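PDB 1IQ6: (R)-specific enoyl-CoA hydratase from Aeromonas punctata, which catalyses the hydration of trans-2-enoyl-CoA of four to six carbons to (3R)-3-hydroxyacyl-CoA in polyhydroxyalkanoate biosynthesis. Local coordinates for residues Arg13-Phe18 / Glu93-Val98; Ile109-Thr114 / Thr126-Val131. All blocks are in the same frame, centred on the assembly; numbering follows the deposited sequence.

Contact 1: residues Arg13-Phe18 / Glu93-Val98; sequences RLSKRF and EVTAEV
R13 starts the pairing on the face that also carries S15, R17, E93, T95 and E97, its side chain running beside that of E97 and pointing the same way. With CG in the crowded position between backbone N and carbonyl carbon (chi1 65°), the chain bends again at chi3, and the guanidinium stacks on the carboxylate, the planes 10° apart. OE1 of E97 sits over the guanidinium face, 3.3 Å from NH1 of R13, so this salt bridge works through charge and not through an N-H. Instead, a water in the guanidinium plane accepts a hydrogen bond from NH1.

L14 turns to the other face, where CD1 lies 4.1 Å from CB of A96 and both side chains pack on L65 of helix 55-68. This is the hot-dog fold of MaoC-like hydratases, an antiparallel sheet wrapped round a long central helix, with 11-17 an outermost strand within this chain. The L14 and A96 backbones exchange two hydrogen bonds; A96 N to L14 O is the shorter at 2.8 Å.

S15 OG and T95 OG1 share a hydrogen bond of 3.1 Å. K16 pairs with V94 by backbone bonds, while its extended side chain (chi1 -176°) carries NZ to L29 O and E31 of the second subunit. CB of E93 sits over the centre of the R17 guanidinium, 3.8 Å from its plane; a water bridges R17 NE and E93 OE1, and NH2 binds G91 O.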
loop_
_atom_site.group_PDB
_atom_site.type_symbol
_atom_site.label_atom_id
_atom_site.label_comp_id
_atom_site.label_asym_id
_atom_site.label_seq_id
_atom_site.Cartn_x
_atom_site.Cartn_y
_atom_site.Cartn_z
ATOM N N ARG B 13 -3.745 -10.502 14.098
ATOM C CA ARG B 13 -4.124 -9.103 14.136
ATOM C C ARG B 13 -3.124 -8.282 14.930
ATOM O O ARG B 13 -2.289 -8.818 15.655
ATOM C CB ARG B 13 -5.518 -8.937 14.757
ATOM C CG ARG B 13 -5.599 -9.339 16.227
ATOM C CD ARG B 13 -6.843 -8.767 16.906
ATOM N NE ARG B 13 -8.091 -9.322 16.389
ATOM C CZ ARG B 13 -9.294 -8.998 16.853
ATOM N NH1 ARG B 13 -10.381 -9.552 16.331
ATOM N NH2 ARG B 13 -9.413 -8.114 17.837
ATOM N N LEU B 14 -3.202 -6.970 14.755
ATOM C CA LEU B 14 -2.353 -6.044 15.486
ATOM C C LEU B 14 -3.080 -4.709 15.496
ATOM O O LEU B 14 -3.966 -4.466 14.677
ATOM C CB LEU B 14 -0.964 -5.908 14.836
ATOM C CG LEU B 14 -0.776 -5.326 13.430
ATOM C CD1 LEU B 14 -1.057 -3.828 13.418
ATOM C CD2 LEU B 14 0.660 -5.579 12.992
ATOM N N SER B 15 -2.728 -3.854 16.445
ATOM C CA SER B 15 -3.347 -2.545 16.533
ATOM C C SER B 15 -2.242 -1.509 16.511
ATOM O O SER B 15 -1.117 -1.776 16.939
ATOM C CB SER B 15 -4.167 -2.413 17.817
ATOM O OG SER B 15 -5.272 -3.303 17.801
ATOM N N LYS B 16 -2.565 -0.328 16.005
ATOM C CA LYS B 16 -1.578 0.732 15.930
ATOM C C LYS B 16 -2.226 2.093 15.777
ATOM O O LYS B 16 -3.311 2.210 15.221
ATOM C CB LYS B 16 -0.640 0.483 14.750
ATOM C CG LYS B 16 0.474 1.498 14.654
ATOM C CD LYS B 16 1.543 1.065 13.675
ATOM C CE LYS B 16 2.698 2.046 13.706
ATOM N NZ LYS B 16 3.859 1.572 12.913
ATOM N N ARG B 17 -1.544 3.118 16.278
ATOM C CA ARG B 17 -2.020 4.487 16.177
ATOM C C ARG B 17 -1.089 5.260 15.254
ATOM O O ARG B 17 0.115 5.336 15.503
ATOM C CB ARG B 17 -2.024 5.167 17.551
ATOM C CG ARG B 17 -3.156 4.764 18.467
ATOM C CD ARG B 17 -3.044 5.484 19.814
ATOM N NE ARG B 17 -4.093 5.064 20.739
ATOM C CZ ARG B 17 -5.339 5.523 20.724
ATOM N NH1 ARG B 17 -6.222 5.068 21.602
ATOM N NH2 ARG B 17 -5.702 6.451 19.848
ATOM N N PHE B 18 -1.635 5.814 14.181
ATOM C CA PHE B 18 -0.824 6.609 13.273
ATOM C C PHE B 18 -1.099 8.061 13.617
ATOM O O PHE B 18 -2.180 8.578 13.331
ATOM C CB PHE B 18 -1.195 6.349 11.813
ATOM C CG PHE B 18 -0.770 4.999 11.307
ATOM C CD1 PHE B 18 -1.720 4.067 10.905
ATOM C CD2 PHE B 18 0.578 4.668 11.210
ATOM C CE1 PHE B 18 -1.333 2.821 10.409
ATOM C CE2 PHE B 18 0.972 3.425 10.716
ATOM C CZ PHE B 18 0.010 2.501 10.314
ATOM N N GLU B 93 -6.616 4.948 16.878
ATOM C CA GLU B 93 -6.087 3.598 16.744
ATOM C C GLU B 93 -6.889 2.801 15.721
ATOM O O GLU B 93 -8.062 3.081 15.479
ATOM C CB GLU B 93 -6.132 2.891 18.104
ATOM C CG GLU B 93 -5.722 1.428 18.082
ATOM C CD GLU B 93 -5.819 0.778 19.452
ATOM O OE1 GLU B 93 -4.832 0.830 20.216
ATOM O OE2 GLU B 93 -6.893 0.226 19.769
ATOM N N VAL B 94 -6.226 1.837 15.092
ATOM C CA VAL B 94 -6.880 0.944 14.143
ATOM C C VAL B 94 -6.425 -0.471 14.462
ATOM O O VAL B 94 -5.431 -0.678 15.163
ATOM C CB VAL B 94 -6.496 1.230 12.670
ATOM C CG1 VAL B 94 -6.895 2.642 12.296
ATOM C CG2 VAL B 94 -5.008 0.993 12.452
ATOM N N THR B 95 -7.168 -1.443 13.953
ATOM C CA THR B 95 -6.821 -2.841 14.145
ATOM C C THR B 95 -6.760 -3.479 12.758
ATOM O O THR B 95 -7.706 -3.364 11.978
ATOM C CB THR B 95 -7.871 -3.571 15.010
ATOM O OG1 THR B 95 -7.924 -2.963 16.310
ATOM C CG2 THR B 95 -7.506 -5.046 15.167
ATOM N N ALA B 96 -5.629 -4.104 12.449
ATOM C CA ALA B 96 -5.439 -4.772 11.166
ATOM C C ALA B 96 -5.663 -6.255 11.436
ATOM O O ALA B 96 -5.172 -6.787 12.433
ATOM C CB ALA B 96 -4.029 -4.527 10.645
ATOM N N GLU B 97 -6.408 -6.914 10.553
ATOM C CA GLU B 97 -6.717 -8.334 10.725
ATOM C C GLU B 97 -6.563 -9.100 9.420
ATOM O O GLU B 97 -7.031 -8.646 8.375
ATOM C CB GLU B 97 -8.163 -8.496 11.225
ATOM C CG GLU B 97 -8.448 -7.789 12.547
ATOM C CD GLU B 97 -9.907 -7.858 12.985
ATOM O OE1 GLU B 97 -10.250 -7.193 13.989
ATOM O OE2 GLU B 97 -10.711 -8.571 12.342
ATOM N N VAL B 98 -5.895 -10.251 9.480
ATOM C CA VAL B 98 -5.739 -11.100 8.306
ATOM C C VAL B 98 -6.205 -12.500 8.679
ATOM O O VAL B 98 -6.112 -12.911 9.838
ATOM C CB VAL B 98 -4.268 -11.169 7.787
ATOM C CG1 VAL B 98 -3.760 -9.761 7.467
ATOM C CG2 VAL B 98 -3.369 -11.878 8.794
HETATM O O HOH W 1 -11.077 -11.242 14.519
HETATM O O HOH W 2 -3.116 2.947 21.922
#

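Contact 2: residues Ile109-Thr114 / Thr126-Val131; sequences IATLTT and TGEAVV
Strands 109-114 and 126-131 run antiparallel, 155° between their directions, with A110 and V131, then L112 and A129, each exchanging two nearly straight backbone hydrogen bonds. The closest of these is A129 N to L112 O at 2.8 Å. Farther along, T114 N points straight at G127 O (N-H...O 179°), yet the donor stands above the carbonyl plane.

On the face of A110, L112, T114, A129 and V131 the contact is mainly apolar. L112 and V131 cross at about a right angle, CD1 of L112 meeting CG2 of V131 at 3.8 Å; the valine branch is the one set between backbone N and carbonyl carbon. T114 holds CG2 beside its own backbone N, which brings that methyl to 3.8 Å from CB of A129, while OG1 takes the crowded position (chi1 58°) and is hydrogen-bonded to Q80 NE2. L66 of helix 55-68 packs on L112, A129 and V131.

At the start of 109-114 there is further apolar packing: CG2 of I109 touches CG1 of V130 at 3.6 Å, the two side chains crossing obliquely. T111, T113 and E128 make the other face more polar. The extended E128 side chain slants past T111, OE2 to CG2 being 3.9 Å. A water joins E128 OE2, to which it donates at 2.6 Å, with T113 OG1, so carboxylate and hydroxyl are linked without touching.

Paired strands 109-117 and 123-132 form a beta hairpin, here part of the hot-dog sheet whose inner face closes round helix 55-68.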
loop_
_atom_site.group_PDB
_atom_site.type_symbol
_atom_site.label_atom_id
_atom_site.label_comp_id
_atom_site.label_asym_id
_atom_site.label_seq_id
_atom_site.Cartn_x
_atom_site.Cartn_y
_atom_site.Cartn_z
ATOM N N ILE B 109 0.949 -21.194 -2.414
ATOM C CA ILE B 109 0.376 -19.856 -2.379
ATOM C C ILE B 109 -0.840 -19.824 -1.462
ATOM O O ILE B 109 -1.611 -20.781 -1.404
ATOM C CB ILE B 109 -0.038 -19.415 -3.799
ATOM C CG1 ILE B 109 1.212 -19.296 -4.679
ATOM C CG2 ILE B 109 -0.812 -18.098 -3.747
ATOM C CD1 ILE B 109 0.929 -18.918 -6.118
ATOM N N ALA B 110 -1.005 -18.721 -0.740
ATOM C CA ALA B 110 -2.131 -18.571 0.164
ATOM C C ALA B 110 -2.880 -17.286 -0.132
ATOM O O ALA B 110 -2.293 -16.302 -0.586
ATOM C CB ALA B 110 -1.647 -18.550 1.614
ATOM N N THR B 111 -4.185 -17.314 0.096
ATOM C CA THR B 111 -5.005 -16.126 -0.079
ATOM C C THR B 111 -5.536 -15.792 1.307
ATOM O O THR B 111 -5.928 -16.683 2.063
ATOM C CB THR B 111 -6.181 -16.369 -1.042
ATOM O OG1 THR B 111 -5.669 -16.689 -2.340
ATOM C CG2 THR B 111 -7.057 -15.121 -1.144
ATOM N N LEU B 112 -5.522 -14.508 1.651
ATOM C CA LEU B 112 -6.002 -14.071 2.954
ATOM C C LEU B 112 -6.884 -12.840 2.846
ATOM O O LEU B 112 -6.643 -11.970 2.013
ATOM C CB LEU B 112 -4.824 -13.731 3.880
ATOM C CG LEU B 112 -3.742 -14.788 4.132
ATOM C CD1 LEU B 112 -2.647 -14.645 3.081
ATOM C CD2 LEU B 112 -3.162 -14.621 5.537
ATOM N N THR B 113 -7.917 -12.778 3.677
ATOM C CA THR B 113 -8.772 -11.601 3.702
ATOM C C THR B 113 -8.034 -10.633 4.626
ATOM O O THR B 113 -7.556 -11.020 5.695
ATOM C CB THR B 113 -10.176 -11.940 4.237
ATOM O OG1 THR B 113 -10.909 -12.624 3.209
ATOM C CG2 THR B 113 -10.934 -10.682 4.638
ATOM N N THR B 114 -7.925 -9.384 4.190
ATOM C CA THR B 114 -7.204 -8.347 4.925
ATOM C C THR B 114 -8.129 -7.176 5.230
ATOM O O THR B 114 -8.666 -6.550 4.318
ATOM C CB THR B 114 -6.014 -7.866 4.085
ATOM O OG1 THR B 114 -6.490 -7.378 2.824
ATOM C CG2 THR B 114 -5.055 -9.022 3.823
ATOM N N THR B 126 -10.768 -2.977 3.249
ATOM C CA THR B 126 -10.961 -4.412 3.091
ATOM C C THR B 126 -10.398 -4.865 1.753
ATOM O O THR B 126 -10.256 -4.076 0.824
ATOM C CB THR B 126 -12.452 -4.804 3.205
ATOM O OG1 THR B 126 -12.558 -6.234 3.237
ATOM C CG2 THR B 126 -13.256 -4.253 2.033
ATOM N N GLY B 127 -10.056 -6.140 1.668
ATOM C CA GLY B 127 -9.507 -6.661 0.433
ATOM C C GLY B 127 -8.917 -8.030 0.669
ATOM O O GLY B 127 -9.212 -8.672 1.679
ATOM N N GLU B 128 -8.080 -8.468 -0.264
ATOM C CA GLU B 128 -7.444 -9.775 -0.174
ATOM C C GLU B 128 -5.984 -9.736 -0.591
ATOM O O GLU B 128 -5.610 -9.034 -1.533
ATOM C CB GLU B 128 -8.161 -10.778 -1.080
ATOM C CG GLU B 128 -9.572 -11.138 -0.688
ATOM C CD GLU B 128 -10.204 -12.068 -1.705
ATOM O OE1 GLU B 128 -10.421 -11.631 -2.853
ATOM O OE2 GLU B 128 -10.472 -13.238 -1.362
ATOM N N ALA B 129 -5.163 -10.502 0.114
ATOM C CA ALA B 129 -3.752 -10.602 -0.205
ATOM C C ALA B 129 -3.491 -12.001 -0.748
ATOM O O ALA B 129 -4.146 -12.969 -0.355
ATOM C CB ALA B 129 -2.905 -10.371 1.042
ATOM N N VAL B 130 -2.553 -12.089 -1.679
ATOM C CA VAL B 130 -2.143 -13.365 -2.249
ATOM C C VAL B 130 -0.645 -13.390 -1.973
ATOM O O VAL B 130 0.076 -12.474 -2.373
ATOM C CB VAL B 130 -2.391 -13.427 -3.768
ATOM C CG1 VAL B 130 -1.890 -14.761 -4.313
ATOM C CG2 VAL B 130 -3.880 -13.274 -4.062
ATOM N N VAL B 131 -0.179 -14.426 -1.284
ATOM C CA VAL B 131 1.233 -14.508 -0.934
ATOM C C VAL B 131 1.863 -15.875 -1.150
ATOM O O VAL B 131 1.214 -16.910 -0.989
ATOM C CB VAL B 131 1.453 -14.128 0.551
ATOM C CG1 VAL B 131 0.898 -12.743 0.826
ATOM C CG2 VAL B 131 0.783 -15.145 1.451
HETATM O O HOH W 3 -9.683 -14.064 0.952
#

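Overall arrangement
From the N terminus, strand 11-17 comes first, and contact 1 joins it to strand 93-103 across 74 intervening residues. That long loop holds the helices, including central helix 55-68, as well as strand 76-84 and the residues that by similarity bind the acyl-CoA. The chain then turns directly into strand 109-117, and contact 2 closes a short hairpin with strand 123-132. The two contacts are thus in series, neither enclosing nor crossing the other. Strands 93-103 and 109-117 are neighbours in one sheet, and V98 bridges the contacts by packing on L112 and T114. Strand 76-84 completes the sheet beside 123-132, at the edge remote from 11-17 within this chain.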